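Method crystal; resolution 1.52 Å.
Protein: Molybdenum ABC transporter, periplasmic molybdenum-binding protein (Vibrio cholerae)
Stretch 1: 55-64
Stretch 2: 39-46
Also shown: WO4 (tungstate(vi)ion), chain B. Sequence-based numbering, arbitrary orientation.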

ATOM      1  N   LEU A  55      -8.562  14.196   5.004  1.00 18.22           N
ATOM      2  CA  LEU A  55      -8.253  12.857   5.523  1.00 16.44           C
ATOM      3  C   LEU A  55      -7.068  12.302   4.795  1.00 15.70           C
ATOM      4  O   LEU A  55      -6.916  12.542   3.578  1.00 17.05           O
ATOM      5  CB  LEU A  55      -9.416  11.885   5.279  1.00 20.69           C
ATOM      6  CG  LEU A  55     -10.785  12.120   5.916  1.00 25.01           C
ATOM      7  CD1 LEU A  55     -11.725  11.016   5.463  1.00 26.35           C
ATOM      8  CD2 LEU A  55     -10.665  12.147   7.420  1.00 28.55           C
ATOM      9  N   PHE A  56      -6.287  11.509   5.512  1.00 17.36           N
ATOM     10  CA  PHE A  56      -5.119  10.817   4.965  1.00 15.64           C
ATOM     11  C   PHE A  56      -5.068   9.366   5.391  1.00 14.65           C
ATOM     12  O   PHE A  56      -5.135   9.063   6.553  1.00 15.34           O
ATOM     13  CB  PHE A  56      -3.846  11.535   5.431  1.00 17.99           C
ATOM     14  CG  PHE A  56      -2.535  10.874   4.987  1.00 17.54           C
ATOM     15  CD1 PHE A  56      -2.302  10.451   3.685  1.00 18.19           C
ATOM     16  CD2 PHE A  56      -1.516  10.715   5.897  1.00 18.70           C
ATOM     17  CE1 PHE A  56      -1.067   9.906   3.329  1.00 18.09           C
ATOM     18  CE2 PHE A  56      -0.309  10.141   5.543  1.00 18.99           C
ATOM     19  CZ  PHE A  56      -0.077   9.761   4.258  1.00 15.98           C
ATOM     20  N   ILE A  57      -4.970   8.455   4.444  1.00 15.12           N
ATOM     21  CA  ILE A  57      -4.784   7.036   4.743  1.00 13.50           C
ATOM     22  C   ILE A  57      -3.406   6.648   4.246  1.00 14.37           C
ATOM     23  O   ILE A  57      -3.119   6.700   3.055  1.00 15.30           O
ATOM     24  CB  ILE A  57      -5.851   6.155   4.049  1.00 15.39           C
ATOM     25  CG1 ILE A  57      -7.250   6.535   4.570  1.00 18.91           C
ATOM     26  CG2 ILE A  57      -5.563   4.658   4.224  1.00 17.91           C
ATOM     27  CD1 ILE A  57      -8.382   5.877   3.790  1.00 19.64           C
ATOM     28  N   SER A  58      -2.550   6.242   5.157  1.00 15.08           N
ATOM     29  CA  SER A  58      -1.189   5.794   4.821  1.00 15.76           C
ATOM     30  C   SER A  58      -1.080   4.283   4.809  1.00 16.09           C
ATOM     31  O   SER A  58      -1.830   3.601   5.494  1.00 15.73           O
ATOM     32  CB  SER A  58      -0.261   6.354   5.885  1.00 16.05           C
ATOM     33  OG  SER A  58       1.082   6.005   5.634  1.00 16.20           O
ATOM     34  N   ALA A  59      -0.121   3.740   4.051  1.00 13.85           N
ATOM     35  CA  ALA A  59       0.167   2.312   4.060  1.00 13.39           C
ATOM     36  C   ALA A  59       1.209   1.911   5.104  1.00 18.31           C
ATOM     37  O   ALA A  59       1.594   0.727   5.182  1.00 16.50           O
ATOM     38  CB  ALA A  59       0.559   1.857   2.682  1.00 13.03           C
ATOM     39  N   ASN A  60       1.670   2.888   5.895  1.00 13.82           N
ATOM     40  CA  ASN A  60       2.386   2.584   7.139  1.00 16.53           C
ATOM     41  C   ASN A  60       2.077   3.564   8.267  1.00 17.15           C
ATOM     42  O   ASN A  60       1.497   4.613   8.028  1.00 18.56           O
ATOM     43  CB  ASN A  60       3.896   2.449   6.901  1.00 15.15           C
ATOM     44  CG  ASN A  60       4.583   3.747   6.556  1.00 23.41           C
ATOM     45  OD1 ASN A  60       4.023   4.836   6.680  1.00 20.14           O
ATOM     46  ND2 ASN A  60       5.848   3.623   6.100  1.00 22.73           N
ATOM     47  N   GLU A  61       2.455   3.229   9.491  1.00 19.04           N
ATOM     48  CA  GLU A  61       2.182   4.110  10.621  1.00 20.78           C
ATOM     49  C   GLU A  61       3.051   5.357  10.566  1.00 21.36           C
ATOM     50  O   GLU A  61       2.620   6.448  10.944  1.00 23.13           O
ATOM     51  CB  GLU A  61       2.354   3.335  11.938  1.00 25.78           C
ATOM     52  CG  GLU A  61       1.231   2.296  12.105  1.00 37.39           C
ATOM     53  CD  GLU A  61       1.464   1.261  13.194  1.00 60.87           C
ATOM     54  OE1 GLU A  61       2.601   0.762  13.322  1.00 71.58           O
ATOM     55  OE2 GLU A  61       0.489   0.916  13.899  1.00 50.06           O
ATOM     56  N   GLU A  62       4.257   5.195  10.038  1.00 19.67           N
ATOM     57  CA  GLU A  62       5.275   6.232  10.052  1.00 23.47           C
ATOM     58  C   GLU A  62       4.804   7.493   9.335  1.00 20.55           C
ATOM     59  O   GLU A  62       4.948   8.587   9.879  1.00 20.58           O
ATOM     60  CB  GLU A  62       6.583   5.695   9.441  1.00 27.56           C
ATOM     61  CG  GLU A  62       7.354   4.733  10.365  1.00 49.89           C
ATOM     62  CD  GLU A  62       6.659   3.392  10.681  1.00 40.09           C
ATOM     63  OE1 GLU A  62       5.931   2.841   9.798  1.00 27.52           O
ATOM     64  OE2 GLU A  62       6.871   2.872  11.818  1.00 35.99           O
ATOM     65  N   TRP A  63       4.238   7.373   8.141  1.00 20.11           N
ATOM     66  CA  TRP A  63       3.876   8.590   7.419  1.00 16.82           C
ATOM     67  C   TRP A  63       2.715   9.337   8.050  1.00 19.99           C
ATOM     68  O   TRP A  63       2.624  10.548   7.879  1.00 23.39           O
ATOM     69  CB  TRP A  63       3.636   8.350   5.931  1.00 17.16           C
ATOM     70  CG  TRP A  63       4.976   8.155   5.246  1.00 18.94           C
ATOM     71  CD1 TRP A  63       5.475   7.001   4.692  1.00 19.99           C
ATOM     72  CD2 TRP A  63       5.986   9.145   5.095  1.00 17.62           C
ATOM     73  NE1 TRP A  63       6.745   7.219   4.193  1.00 21.55           N
ATOM     74  CE2 TRP A  63       7.081   8.530   4.436  1.00 17.12           C
ATOM     75  CE3 TRP A  63       6.073  10.497   5.443  1.00 20.19           C
ATOM     76  CZ2 TRP A  63       8.219   9.221   4.119  1.00 19.37           C
ATOM     77  CZ3 TRP A  63       7.213  11.175   5.143  1.00 19.75           C
ATOM     78  CH2 TRP A  63       8.278  10.537   4.475  1.00 22.11           C
ATOM     79  N   ALA A  64       1.845   8.644   8.796  1.00 18.99           N
ATOM     80  CA  ALA A  64       0.778   9.350   9.490  1.00 24.85           C
ATOM     81  C   ALA A  64       1.355  10.019  10.724  1.00 26.32           C
ATOM     82  O   ALA A  64       1.008  11.158  11.043  1.00 27.42           O
ATOM     83  CB  ALA A  64      -0.357   8.407   9.844  1.00 27.35           C
TER
HETATM   84  W   WO4 B 301       1.761   2.514  -1.118  1.00 14.46           W
HETATM   85  O1  WO4 B 301       2.237   2.817  -3.049  1.00 15.60           O
HETATM   86  O2  WO4 B 301       2.993   1.228  -0.110  1.00 18.95           O
HETATM   87  O3  WO4 B 301       1.783   4.321  -0.136  1.00 14.10           O
HETATM   88  O4  WO4 B 301      -0.130   1.695  -0.994  1.00 13.75           O
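Stretch 2, residues 39-46: GSSSLARQ

Residues 40-46 of stretch 2 form the first turns of a helix, with Gly39 at the N-cap position, and this helix packs against stretch 1, where strand 55-57 leads through a short loop into a second helix, to which Trp63 belongs. Strand and helix run nearly antiparallel: their N-to-C directions differ by 158° (signed crossing angle -158°), and their axes approach to 9.7 Å. The i to i+4 bonding of the stretch 2 helix is regular, with Leu43 N to Gly39 O at 3.0 Å and Ala44 N to Ser40 O at 2.9 Å. Together the two stretches bury 399 Å².

Along stretch 1, Leu55 lies out of reach, and contact starts at Phe56, whose CA-to-CB bond points toward the helix. With chi1 in the t well, its ring meets Leu43 and Ala44, CE1 of Phe56 lying 3.7 Å from CB of Leu43 and CZ of Phe56 4.0 Å from CB of Ala44. The edge of the same ring approaches the helix backbone, CZ of Phe56 standing 3.5 Å from O of Ser40. Ile57 makes no contact; its CA-to-CB bond points sideways.

At Ser58 the backbones come close, CA of Ser58 being 5.2 Å from CA of Ser40. OG of Ser58 sits 3.6 Å from CB of Ser40 but donates its hydrogen bond within its own stretch, to O of Asn60 at 2.8 Å. The polar tie between the stretches follows at Ala59, whose N donates to OG of Ser40 at 3.0 Å with a nearly straight angle of 165°. OG of Ser40 in turn donates to O3 of the tungstate over a very short 2.4 Å, while N of Ser40 reaches the same oxygen at 2.6 Å. Ser40 thus links the Ala59 backbone to the bound oxyanion, as befits a molybdenum-binding protein.

Asn60 caps the second helix, its OD1 accepting from N of Trp63 at 2.9 Å. Glu61 and Glu62 are exposed and stay clear of stretch 2. Trp63 makes the largest contact, its side chain lodged as a knob among Ser40, Ser41, Ala44 and Arg45. CA of Ser41 lies over the face of the indole, 3.7 Å from the centroid of the five-membered ring of Trp63, a CH-pi contact; CB of Ser41 is 3.4 Å from CE2 of Trp63. CE3 of Trp63 packs 3.7 Å from CB of Ala44. At the ring edge, CH2 of Trp63 lies 3.6 Å from NH2 of Arg45, over one face of the guanidinium. Ala64 points away, ending the contact.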

ATOM      1  N   GLY A  39       1.831   7.373  -3.628  1.00 15.87           N
ATOM      2  CA  GLY A  39       2.663   6.741  -2.600  1.00 13.11           C
ATOM      3  C   GLY A  39       2.467   7.542  -1.317  1.00 15.70           C
ATOM      4  O   GLY A  39       2.348   8.783  -1.340  1.00 16.42           O
ATOM      5  N   SER A  40       2.434   6.836  -0.190  1.00 15.16           N
ATOM      6  CA  SER A  40       2.065   7.435   1.093  1.00 14.28           C
ATOM      7  C   SER A  40       3.034   8.557   1.456  1.00 13.24           C
ATOM      8  O   SER A  40       2.642   9.590   2.030  1.00 16.51           O
ATOM      9  CB  SER A  40       2.029   6.411   2.212  1.00 14.18           C
ATOM     10  OG  SER A  40       1.148   5.340   1.915  1.00 15.17           O
ATOM     11  N   SER A  41       4.314   8.371   1.119  1.00 14.69           N
ATOM     12  CA  SER A  41       5.361   9.378   1.383  1.00 16.73           C
ATOM     13  C   SER A  41       5.138  10.659   0.602  1.00 17.41           C
ATOM     14  O   SER A  41       5.188  11.771   1.149  1.00 21.18           O
ATOM     15  CB  SER A  41       6.711   8.767   1.024  1.00 20.42           C
ATOM     16  OG  SER A  41       6.574   8.064  -0.204  1.00 23.03           O
ATOM     17  N   SER A  42       4.853  10.514  -0.679  1.00 18.54           N
ATOM     18  CA  SER A  42       4.591  11.671  -1.475  1.00 16.71           C
ATOM     19  C   SER A  42       3.319  12.441  -1.009  1.00 15.44           C
ATOM     20  O   SER A  42       3.328  13.668  -0.913  1.00 16.13           O
ATOM     21  CB  SER A  42       4.468  11.257  -2.921  1.00 21.70           C
ATOM     22  OG  SER A  42       4.271  12.405  -3.743  1.00 44.08           O
ATOM     23  N   LEU A  43       2.271  11.675  -0.678  1.00 15.49           N
ATOM     24  CA  LEU A  43       1.034  12.297  -0.201  1.00 14.61           C
ATOM     25  C   LEU A  43       1.292  13.077   1.072  1.00 13.69           C
ATOM     26  O   LEU A  43       0.861  14.234   1.217  1.00 17.01           O
ATOM     27  CB  LEU A  43      -0.033  11.236   0.027  1.00 17.15           C
ATOM     28  CG  LEU A  43      -0.493  10.463  -1.203  1.00 20.77           C
ATOM     29  CD1 LEU A  43      -1.425   9.335  -0.795  1.00 21.69           C
ATOM     30  CD2 LEU A  43      -1.185  11.366  -2.183  1.00 19.86           C
ATOM     31  N   ALA A  44       1.968  12.457   2.024  1.00 15.15           N
ATOM     32  CA  ALA A  44       2.264  13.135   3.289  1.00 17.49           C
ATOM     33  C   ALA A  44       3.036  14.431   3.115  1.00 13.60           C
ATOM     34  O   ALA A  44       2.777  15.426   3.806  1.00 17.00           O
ATOM     35  CB  ALA A  44       3.033  12.213   4.230  1.00 16.35           C
ATOM     36  N   ARG A  45       4.019  14.430   2.210  1.00 15.75           N
ATOM     37  CA  ARG A  45       4.858  15.577   1.973  1.00 14.81           C
ATOM     38  C   ARG A  45       4.097  16.698   1.295  1.00 15.82           C
ATOM     39  O   ARG A  45       4.345  17.856   1.547  1.00 18.86           O
ATOM     40  CB  ARG A  45       6.114  15.196   1.177  1.00 17.08           C
ATOM     41  CG  ARG A  45       7.041  14.357   2.019  1.00 20.61           C
ATOM     42  CD  ARG A  45       8.147  13.726   1.228  1.00 27.75           C
ATOM     43  NE  ARG A  45       9.249  13.334   2.117  1.00 29.38           N
ATOM     44  CZ  ARG A  45      10.108  12.339   1.890  1.00 46.02           C
ATOM     45  NH1 ARG A  45      10.005  11.564   0.813  1.00 37.60           N
ATOM     46  NH2 ARG A  45      11.078  12.110   2.772  1.00 37.54           N
ATOM     47  N   GLN A  46       3.127  16.302   0.490  1.00 17.36           N
ATOM     48  CA  GLN A  46       2.225  17.269  -0.130  1.00 18.40           C
ATOM     49  C   GLN A  46       1.331  17.949   0.881  1.00 15.61           C
ATOM     50  O   GLN A  46       1.190  19.183   0.886  1.00 18.87           O
ATOM     51  CB  GLN A  46       1.320  16.528  -1.085  1.00 23.22           C
ATOM     52  CG  GLN A  46       1.968  16.124  -2.370  1.00 23.92           C
ATOM     53  CD  GLN A  46       1.249  16.837  -3.428  1.00 53.45           C
ATOM     54  OE1 GLN A  46       0.264  16.328  -3.963  1.00 34.50           O
ATOM     55  NE2 GLN A  46       1.600  18.093  -3.601  1.00 23.97           N
TER